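Long-range contacts in probable oxidoreductase protein (Rhizobium etli, PDB 4FB5), which probably acts as a nucleotide-binding oxidoreductase of the GFO/IDH/MocA family, with a Rossmann domain and a C-terminal sheet domain: residues E184-D189 with A271-W276; W196-S201 with R247-H252; N301-Y306 with R318-A323. One frame throughout, in Å; residues are numbered along the deposited sequence.

The three contacts illustrate how a large sheet and the loops around it can organise a domain. Contacts 1 and 3 share the large mixed sheet: contact 1 joins the loops leaving its neighbouring strands 175-183 and 266-272. Contact 2 lies beside contact 1 and off that sheet, both its segments falling in sequence between those of contact 1; the centres are about 15 Å apart, and K197 touches F186, M187 and R273. D209 on helix 206-221 takes salt bridges from both K197 and R273. Contact 3 follows later in the chain, a hairpin at one edge of the sheet, with strand 316-321 outermost within the chain; its centre lies about 27 Å from contact 1 and about 39 Å from contact 2, where other subunits meet it.

Contact 1: residues E184-D189 with A271-W276; sequences EDFMAD and ANRAAW
The methyl of A188 sits over the indole of W276, a CH-pi contact in which CB stands 3.3 Å from the centroid of the five-membered ring and only 14° off its normal. The contact joins the loops that follow neighbouring strands 175-183 and 266-272 in the sheet of the C-terminal GFO/IDH/MocA domain, against the second subunit. D189 continues along the same ring system, its CB 3.7 Å from W276 CZ2. D185 comes to the indole differently: its side chain runs across the tryptophan at about a right angle, with carboxylate and ring planes 68° apart. CG lies between backbone N and carbonyl carbon (chi1 59°), which brings OD2 to 3.7 Å from W276 CE3; OD2 also has a salt bridge with K279 and a hydrogen bond from G277 N. M187, a selenomethionine, and R273 instead lie alongside each other and point the same way, M187 CG being 3.9 Å from R273 CB.

Three main-chain bonds join the two segments: E184 N donates to N272 O (3.0 Å), E184 O accepts from A275 N (2.9 Å), and M187 N reaches R273 O (2.8 Å). Within 271-276, N272 OD1 closes an Asx turn on A274 N (2.7 Å). Trading W276 for an alanine would probably leave the A188 methyl without the ring it lies over and D189 CB without its neighbour CZ2. Main-chain bonds thus continue the pairing from strand residue N272 into the loops, while the charged ends of D185 and R273 are paired with K279, and with D253 and D209.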
loop_
_atom_site.group_PDB
_atom_site.type_symbol
_atom_site.label_atom_id
_atom_site.label_comp_id
_atom_site.label_asym_id
_atom_site.label_seq_id
_atom_site.Cartn_x
_atom_site.Cartn_y
_atom_site.Cartn_z
ATOM N N GLU A 184 -13.940 0.155 13.606
ATOM C CA GLU A 184 -14.360 1.497 13.271
ATOM C C GLU A 184 -13.970 2.400 14.416
ATOM O O GLU A 184 -13.389 1.945 15.360
ATOM C CB GLU A 184 -15.855 1.560 12.939
ATOM C CG GLU A 184 -16.283 0.527 11.897
ATOM C CD GLU A 184 -17.639 0.802 11.214
ATOM O OE1 GLU A 184 -18.240 1.876 11.469
ATOM O OE2 GLU A 184 -18.099 -0.063 10.401
ATOM N N ASP A 185 -14.254 3.687 14.325
ATOM C CA ASP A 185 -13.874 4.612 15.381
ATOM C C ASP A 185 -14.988 5.535 15.830
ATOM O O ASP A 185 -14.710 6.571 16.416
ATOM C CB ASP A 185 -12.653 5.437 15.001
ATOM C CG ASP A 185 -12.870 6.270 13.741
ATOM O OD1 ASP A 185 -14.031 6.335 13.240
ATOM O OD2 ASP A 185 -11.868 6.838 13.246
ATOM N N PHE A 186 -16.243 5.146 15.581
ATOM C CA PHE A 186 -17.355 5.987 15.997
ATOM C C PHE A 186 -17.643 5.942 17.516
ATOM O O PHE A 186 -18.454 6.725 17.997
ATOM C CB PHE A 186 -18.632 5.730 15.156
ATOM C CG PHE A 186 -19.282 4.413 15.406
ATOM C CD1 PHE A 186 -20.133 4.240 16.474
ATOM C CD2 PHE A 186 -19.081 3.339 14.541
ATOM C CE1 PHE A 186 -20.763 2.966 16.750
ATOM C CE2 PHE A 186 -19.735 2.090 14.774
ATOM C CZ PHE A 186 -20.575 1.911 15.903
HETATM N N MSE A 187 -16.977 5.060 18.265
HETATM C CA MSE A 187 -16.991 5.198 19.731
HETATM C C MSE A 187 -15.652 5.658 20.297
HETATM O O MSE A 187 -15.465 5.637 21.520
HETATM C CB MSE A 187 -17.409 3.910 20.419
HETATM C CG MSE A 187 -18.718 3.392 19.882
HETATM SE SE MSE A 187 -20.285 4.186 20.761
HETATM C CE MSE A 187 -21.302 4.202 19.221
ATOM N N ALA A 188 -14.724 6.060 19.446
ATOM C CA ALA A 188 -13.391 6.356 19.935
ATOM C C ALA A 188 -13.407 7.597 20.764
ATOM O O ALA A 188 -12.694 7.688 21.738
ATOM C CB ALA A 188 -12.429 6.530 18.802
ATOM N N ASP A 189 -14.210 8.562 20.373
ATOM C CA ASP A 189 -14.209 9.831 21.056
ATOM C C ASP A 189 -15.005 9.692 22.357
ATOM O O ASP A 189 -16.216 9.456 22.354
ATOM C CB ASP A 189 -14.738 10.925 20.158
ATOM C CG ASP A 189 -15.004 12.190 20.886
ATOM O OD1 ASP A 189 -14.839 12.247 22.125
ATOM O OD2 ASP A 189 -15.418 13.160 20.217
ATOM N N ALA A 271 -12.806 -7.334 17.291
ATOM C CA ALA A 271 -13.828 -6.376 16.895
ATOM C C ALA A 271 -13.597 -5.199 17.801
ATOM O O ALA A 271 -13.260 -5.373 18.968
ATOM C CB ALA A 271 -15.224 -6.942 17.029
ATOM N N ASN A 272 -13.648 -4.001 17.235
ATOM C CA ASN A 272 -13.321 -2.802 18.007
ATOM C C ASN A 272 -14.062 -1.583 17.450
ATOM O O ASN A 272 -13.965 -1.282 16.251
ATOM C CB ASN A 272 -11.824 -2.617 18.045
ATOM C CG ASN A 272 -11.373 -1.482 18.942
ATOM O OD1 ASN A 272 -12.137 -0.591 19.306
ATOM N ND2 ASN A 272 -10.081 -1.512 19.299
ATOM N N ARG A 273 -14.790 -0.891 18.318
ATOM C CA ARG A 273 -15.577 0.263 17.904
ATOM C C ARG A 273 -14.948 1.584 18.334
ATOM O O ARG A 273 -15.535 2.647 18.132
ATOM C CB ARG A 273 -17.003 0.160 18.450
ATOM C CG ARG A 273 -17.691 -1.160 18.145
ATOM C CD ARG A 273 -18.642 -1.558 19.264
ATOM N NE ARG A 273 -20.011 -1.126 18.997
ATOM C CZ ARG A 273 -20.863 -0.724 19.934
ATOM N NH1 ARG A 273 -20.489 -0.696 21.206
ATOM N NH2 ARG A 273 -22.090 -0.348 19.600
ATOM N N ALA A 274 -13.758 1.525 18.924
ATOM C CA ALA A 274 -13.107 2.717 19.347
ATOM C C ALA A 274 -11.701 2.646 18.836
ATOM O O ALA A 274 -10.731 2.791 19.577
ATOM C CB ALA A 274 -13.144 2.810 20.858
ATOM N N ALA A 275 -11.576 2.409 17.545
ATOM C CA ALA A 275 -10.248 2.206 16.955
ATOM C C ALA A 275 -9.961 3.363 16.049
ATOM O O ALA A 275 -10.294 3.295 14.857
ATOM C CB ALA A 275 -10.216 0.878 16.177
ATOM N N TRP A 276 -9.374 4.431 16.608
ATOM C CA TRP A 276 -9.153 5.690 15.874
ATOM C C TRP A 276 -8.478 5.472 14.533
ATOM O O TRP A 276 -7.432 4.811 14.462
ATOM C CB TRP A 276 -8.315 6.676 16.648
ATOM C CG TRP A 276 -9.070 7.548 17.609
ATOM C CD1 TRP A 276 -8.901 7.584 18.995
ATOM C CD2 TRP A 276 -10.090 8.486 17.313
ATOM N NE1 TRP A 276 -9.734 8.491 19.542
ATOM C CE2 TRP A 276 -10.479 9.075 18.550
ATOM C CE3 TRP A 276 -10.733 8.876 16.146
ATOM C CZ2 TRP A 276 -11.483 10.060 18.646
ATOM C CZ3 TRP A 276 -11.756 9.822 16.227
ATOM C CH2 TRP A 276 -12.114 10.428 17.482
#

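Contact 2: residues W196-S201 with R247-H252; sequences WKSELS and RAVENH
K197 and S198 bring a loop of the C-terminal domain against the segment that leaves the small antiparallel sheet of strands 238-240 and 246-248, and a salt-bridge network of E199, R247 and E250 lies beside it. The extended side chain of K197 leads away from this segment, and NZ pairs with D209 on helix 206-221. S198 follows with both its main chain and its side chain engaged. Its carbonyl O accepts the amide N of E250 at 3.3 Å, and OG lies 3.7 Å from V249 CG1, a polar atom set against a methyl.

E199 starts out away from the other segment, but with CG anti to the carbonyl carbon (chi1 -77°) and the chain extended beyond it, the carboxylate comes back to R247. The two side chains cross at about a right angle, their flat groups 78° apart, and OE2 comes to the edge of the guanidinium in a weak, long bond of 3.5 Å to NH2. R247 NH1 meets E250 OE2 at 2.6 Å, though the poor angle makes that hydrogen bond weak as well. Shared between two acids, the guanidinium would be expected to offset the repulsion between their like charges.

At L200 the chain enters a second 3-10 segment. Its amide N donates to E250 OE1 (3.1 Å), arriving on the anti side and 30° out of the carboxylate plane, while CB packs beside the same glutamate. One step further, a water accepts from S201 N at 2.6 Å and donates to E250 OE1, also at 2.6 Å.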
loop_
_atom_site.group_PDB
_atom_site.type_symbol
_atom_site.label_atom_id
_atom_site.label_comp_id
_atom_site.label_asym_id
_atom_site.label_seq_id
_atom_site.Cartn_x
_atom_site.Cartn_y
_atom_site.Cartn_z
ATOM N N TRP A 196 -28.022 4.486 23.237
ATOM C CA TRP A 196 -28.356 3.086 23.441
ATOM C C TRP A 196 -27.178 2.127 23.236
ATOM O O TRP A 196 -27.191 1.014 23.780
ATOM C CB TRP A 196 -29.556 2.667 22.616
ATOM C CG TRP A 196 -29.303 2.688 21.189
ATOM C CD1 TRP A 196 -29.453 3.758 20.343
ATOM C CD2 TRP A 196 -28.836 1.597 20.392
ATOM N NE1 TRP A 196 -29.107 3.393 19.070
ATOM C CE2 TRP A 196 -28.725 2.074 19.064
ATOM C CE3 TRP A 196 -28.491 0.251 20.674
ATOM C CZ2 TRP A 196 -28.284 1.261 18.007
ATOM C CZ3 TRP A 196 -28.038 -0.576 19.612
ATOM C CH2 TRP A 196 -27.949 -0.059 18.298
ATOM N N LYS A 197 -26.164 2.551 22.485
ATOM C CA LYS A 197 -25.069 1.638 22.166
ATOM C C LYS A 197 -24.161 1.370 23.328
ATOM O O LYS A 197 -23.176 0.668 23.164
ATOM C CB LYS A 197 -24.243 2.102 20.967
ATOM C CG LYS A 197 -24.918 1.659 19.699
ATOM C CD LYS A 197 -24.172 1.987 18.444
ATOM C CE LYS A 197 -24.808 1.196 17.294
ATOM N NZ LYS A 197 -24.241 1.551 15.963
ATOM N N SER A 198 -24.506 1.917 24.490
ATOM C CA SER A 198 -23.779 1.697 25.729
ATOM C C SER A 198 -24.632 1.055 26.816
ATOM O O SER A 198 -24.216 0.982 27.966
ATOM C CB SER A 198 -23.200 2.995 26.254
ATOM O OG SER A 198 -22.054 3.344 25.524
ATOM N N GLU A 199 -25.815 0.586 26.454
ATOM C CA GLU A 199 -26.709 -0.065 27.392
ATOM C C GLU A 199 -26.656 -1.560 27.181
ATOM O O GLU A 199 -26.967 -2.018 26.113
ATOM C CB GLU A 199 -28.137 0.419 27.163
ATOM C CG GLU A 199 -28.394 1.785 27.725
ATOM C CD GLU A 199 -29.906 2.148 27.723
ATOM O OE1 GLU A 199 -30.402 2.642 26.655
ATOM O OE2 GLU A 199 -30.584 1.942 28.792
ATOM N N LEU A 200 -26.289 -2.308 28.217
ATOM C CA LEU A 200 -26.150 -3.742 28.154
ATOM C C LEU A 200 -27.428 -4.370 27.677
ATOM O O LEU A 200 -27.407 -5.319 26.881
ATOM C CB LEU A 200 -25.778 -4.311 29.524
ATOM C CG LEU A 200 -25.504 -5.825 29.600
ATOM C CD1 LEU A 200 -24.334 -6.275 28.756
ATOM C CD2 LEU A 200 -25.224 -6.239 30.985
ATOM N N SER A 201 -28.549 -3.832 28.130
ATOM C CA SER A 201 -29.811 -4.404 27.734
ATOM C C SER A 201 -30.104 -4.196 26.237
ATOM O O SER A 201 -31.070 -4.789 25.693
ATOM C CB SER A 201 -30.957 -3.828 28.577
ATOM O OG SER A 201 -31.259 -2.480 28.185
ATOM N N ARG A 247 -23.044 8.840 32.873
ATOM C CA ARG A 247 -23.472 7.455 33.127
ATOM C C ARG A 247 -22.377 6.433 32.890
ATOM O O ARG A 247 -21.649 6.503 31.903
ATOM C CB ARG A 247 -24.644 7.089 32.210
ATOM C CG ARG A 247 -25.707 6.284 32.888
ATOM C CD ARG A 247 -26.217 5.171 32.028
ATOM N NE ARG A 247 -27.543 5.395 31.490
ATOM C CZ ARG A 247 -28.367 4.410 31.140
ATOM N NH1 ARG A 247 -28.017 3.142 31.284
ATOM N NH2 ARG A 247 -29.540 4.696 30.622
ATOM N N ALA A 248 -22.312 5.450 33.772
ATOM C CA ALA A 248 -21.489 4.224 33.583
ATOM C C ALA A 248 -21.696 3.556 32.225
ATOM O O ALA A 248 -22.827 3.287 31.835
ATOM C CB ALA A 248 -21.805 3.210 34.657
ATOM N N VAL A 249 -20.605 3.285 31.513
ATOM C CA VAL A 249 -20.723 2.412 30.344
ATOM C C VAL A 249 -20.921 0.970 30.793
ATOM O O VAL A 249 -20.195 0.497 31.642
ATOM C CB VAL A 249 -19.511 2.530 29.376
ATOM C CG1 VAL A 249 -19.803 1.793 28.057
ATOM C CG2 VAL A 249 -19.184 4.014 29.106
ATOM N N GLU A 250 -21.897 0.292 30.191
ATOM C CA GLU A 250 -22.423 -0.990 30.688
ATOM C C GLU A 250 -21.890 -2.205 29.906
ATOM O O GLU A 250 -21.969 -3.380 30.357
ATOM C CB GLU A 250 -23.948 -0.953 30.581
ATOM C CG GLU A 250 -24.570 -0.044 31.615
ATOM C CD GLU A 250 -26.099 0.057 31.515
ATOM O OE1 GLU A 250 -26.769 -0.813 30.916
ATOM O OE2 GLU A 250 -26.647 1.042 32.054
ATOM N N ASN A 251 -21.300 -1.840 28.775
ATOM C CA ASN A 251 -21.055 -2.557 27.564
ATOM C C ASN A 251 -19.575 -2.565 27.356
ATOM O O ASN A 251 -18.808 -1.841 28.046
ATOM C CB ASN A 251 -21.514 -1.610 26.440
ATOM C CG ASN A 251 -22.599 -2.154 25.664
ATOM O OD1 ASN A 251 -23.004 -3.252 25.919
ATOM N ND2 ASN A 251 -23.102 -1.427 24.713
ATOM N N HIS A 252 -19.195 -3.240 26.285
ATOM C CA HIS A 252 -17.806 -3.370 25.908
ATOM C C HIS A 252 -17.607 -2.959 24.443
ATOM O O HIS A 252 -18.293 -3.440 23.547
ATOM C CB HIS A 252 -17.350 -4.798 26.171
ATOM C CG HIS A 252 -17.188 -5.096 27.620
ATOM N ND1 HIS A 252 -18.196 -5.663 28.379
ATOM C CD2 HIS A 252 -16.158 -4.844 28.474
ATOM C CE1 HIS A 252 -17.775 -5.782 29.629
ATOM N NE2 HIS A 252 -16.551 -5.280 29.721
HETATM O O HOH W 1 -28.805 -2.366 30.309
#

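Contact 3: residues N301-Y306 with R318-A323; sequences NEFELY and RKILAA
R318 faces L305 as a hydrogen-bonded pair of an antiparallel beta hairpin, with R318 N giving to L305 O (2.7 Å) and R318 O receiving from L305 N (2.9 Å). K319 comes next, opposite E304 in a non-hydrogen-bonded pair. Its side chain slants across that of E302, so CD lies 3.5 Å from E302 OE1, yet NZ stays 4.6 Å from the same oxygen: the opposite charges are near without touching.

I320 and F303 form the second hydrogen-bonded pair, each amide N giving to the other's carbonyl O. On the other face I320 carries the apolar part of the contact. It lies beside F303, both pointing the same way, and its CD1 is 3.7 Å from F303 CZ and 4.0 Å from L305 CB. The torsion of F303 (chi1 71°) places CG between backbone N and carbonyl carbon, and the far end of the ring comes to lie along the isoleucine. L321 returns to the face of K319, its CD2 running along the E302 side chain at 3.8 Å from CB. Past the strand, A322 N still bonds N301 O (2.9 Å), prolonging the pairing by one step.

Helix 158-168 packs on the face bearing F303, through V159, H162 and L166. Strand 302-307 bonds onward to strand 291-296, whereas R318 and K319 join an antiparallel ladder with a strand of the fourth subunit, carrying the sheet across the interface.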
loop_
_atom_site.group_PDB
_atom_site.type_symbol
_atom_site.label_atom_id
_atom_site.label_comp_id
_atom_site.label_asym_id
_atom_site.label_seq_id
_atom_site.Cartn_x
_atom_site.Cartn_y
_atom_site.Cartn_z
ATOM N N ASN A 301 -12.541 -3.602 -3.274
ATOM C CA ASN A 301 -12.507 -4.089 -4.636
ATOM C C ASN A 301 -11.237 -4.843 -4.994
ATOM O O ASN A 301 -10.909 -4.946 -6.119
ATOM C CB ASN A 301 -12.868 -2.970 -5.617
ATOM C CG ASN A 301 -14.341 -2.567 -5.488
ATOM O OD1 ASN A 301 -14.655 -1.520 -4.954
ATOM N ND2 ASN A 301 -15.250 -3.445 -5.924
ATOM N N GLU A 302 -10.543 -5.375 -4.009
ATOM C CA GLU A 302 -9.326 -6.130 -4.266
ATOM C C GLU A 302 -9.125 -7.182 -3.196
ATOM O O GLU A 302 -9.820 -7.190 -2.180
ATOM C CB GLU A 302 -8.090 -5.222 -4.397
ATOM C CG GLU A 302 -7.985 -4.208 -3.299
ATOM C CD GLU A 302 -6.771 -3.295 -3.421
ATOM O OE1 GLU A 302 -5.780 -3.541 -2.681
ATOM O OE2 GLU A 302 -6.822 -2.315 -4.234
ATOM N N PHE A 303 -8.231 -8.119 -3.478
ATOM C CA PHE A 303 -7.701 -9.009 -2.479
ATOM C C PHE A 303 -6.379 -9.498 -2.949
ATOM O O PHE A 303 -6.015 -9.297 -4.067
ATOM C CB PHE A 303 -8.629 -10.144 -2.162
ATOM C CG PHE A 303 -8.737 -11.132 -3.240
ATOM C CD1 PHE A 303 -8.112 -12.392 -3.110
ATOM C CD2 PHE A 303 -9.481 -10.838 -4.382
ATOM C CE1 PHE A 303 -8.196 -13.332 -4.122
ATOM C CE2 PHE A 303 -9.585 -11.764 -5.396
ATOM C CZ PHE A 303 -8.942 -13.029 -5.268
ATOM N N GLU A 304 -5.648 -10.100 -2.039
ATOM C CA GLU A 304 -4.294 -10.494 -2.290
ATOM C C GLU A 304 -4.220 -11.988 -2.077
ATOM O O GLU A 304 -4.698 -12.468 -1.058
ATOM C CB GLU A 304 -3.344 -9.795 -1.318
ATOM C CG GLU A 304 -3.266 -8.322 -1.432
ATOM C CD GLU A 304 -2.120 -7.759 -0.591
ATOM O OE1 GLU A 304 -0.939 -8.035 -0.897
ATOM O OE2 GLU A 304 -2.390 -7.027 0.396
ATOM N N LEU A 305 -3.628 -12.702 -3.031
ATOM C CA LEU A 305 -3.569 -14.164 -3.034
ATOM C C LEU A 305 -2.155 -14.671 -3.221
ATOM O O LEU A 305 -1.492 -14.293 -4.177
ATOM C CB LEU A 305 -4.442 -14.721 -4.176
ATOM C CG LEU A 305 -4.222 -16.198 -4.540
ATOM C CD1 LEU A 305 -4.863 -17.054 -3.533
ATOM C CD2 LEU A 305 -4.784 -16.556 -5.892
ATOM N N TYR A 306 -1.696 -15.519 -2.308
ATOM C CA TYR A 306 -0.331 -16.077 -2.385
ATOM C C TYR A 306 -0.341 -17.558 -2.654
ATOM O O TYR A 306 -0.959 -18.310 -1.888
ATOM C CB TYR A 306 0.426 -15.899 -1.083
ATOM C CG TYR A 306 1.837 -16.416 -1.158
ATOM C CD1 TYR A 306 2.900 -15.533 -1.298
ATOM C CD2 TYR A 306 2.114 -17.800 -1.149
ATOM C CE1 TYR A 306 4.206 -15.973 -1.363
ATOM C CE2 TYR A 306 3.403 -18.277 -1.202
ATOM C CZ TYR A 306 4.455 -17.356 -1.306
ATOM O OH TYR A 306 5.738 -17.793 -1.362
ATOM N N ARG A 318 -0.460 -11.860 -4.850
ATOM C CA ARG A 318 -0.918 -11.099 -5.977
ATOM C C ARG A 318 -2.078 -10.258 -5.646
ATOM O O ARG A 318 -3.062 -10.759 -5.111
ATOM C CB ARG A 318 -1.312 -12.015 -7.121
ATOM C CG ARG A 318 -0.298 -12.030 -8.213
ATOM C CD ARG A 318 -0.803 -12.818 -9.407
ATOM N NE ARG A 318 -1.237 -14.102 -8.904
ATOM C CZ ARG A 318 -1.294 -15.184 -9.633
ATOM N NH1 ARG A 318 -0.955 -15.085 -10.919
ATOM N NH2 ARG A 318 -1.696 -16.323 -9.059
ATOM N N LYS A 319 -2.000 -8.991 -6.045
ATOM C CA LYS A 319 -3.090 -8.034 -5.853
ATOM C C LYS A 319 -4.085 -8.158 -7.026
ATOM O O LYS A 319 -3.828 -7.707 -8.145
ATOM C CB LYS A 319 -2.529 -6.613 -5.713
ATOM C CG LYS A 319 -3.576 -5.521 -5.308
ATOM C CD LYS A 319 -2.897 -4.412 -4.490
ATOM C CE LYS A 319 -2.836 -3.134 -5.232
ATOM N NZ LYS A 319 -1.817 -2.173 -4.663
ATOM N N ILE A 320 -5.212 -8.787 -6.766
ATOM C CA ILE A 320 -6.183 -9.045 -7.806
ATOM C C ILE A 320 -7.368 -8.095 -7.730
ATOM O O ILE A 320 -8.071 -8.090 -6.718
ATOM C CB ILE A 320 -6.700 -10.479 -7.654
ATOM C CG1 ILE A 320 -5.531 -11.447 -7.802
ATOM C CG2 ILE A 320 -7.876 -10.772 -8.665
ATOM C CD1 ILE A 320 -5.908 -12.831 -7.440
ATOM N N LEU A 321 -7.605 -7.318 -8.800
ATOM C CA LEU A 321 -8.701 -6.328 -8.820
ATOM C C LEU A 321 -10.063 -6.854 -9.284
ATOM O O LEU A 321 -10.184 -7.617 -10.286
ATOM C CB LEU A 321 -8.293 -5.112 -9.615
ATOM C CG LEU A 321 -6.917 -4.510 -9.232
ATOM C CD1 LEU A 321 -6.554 -3.358 -10.159
ATOM C CD2 LEU A 321 -6.760 -4.071 -7.739
ATOM N N ALA A 322 -11.105 -6.476 -8.568
ATOM C CA ALA A 322 -12.458 -6.911 -8.915
ATOM C C ALA A 322 -12.735 -6.747 -10.411
ATOM O O ALA A 322 -12.490 -5.654 -10.991
ATOM C CB ALA A 322 -13.472 -6.153 -8.101
ATOM N N ALA A 323 -13.213 -7.828 -11.037
ATOM C CA ALA A 323 -13.367 -7.860 -12.523
ATOM C C ALA A 323 -14.631 -8.556 -12.988
ATOM O O ALA A 323 -15.253 -9.256 -12.224
ATOM C CB ALA A 323 -12.127 -8.456 -13.207
#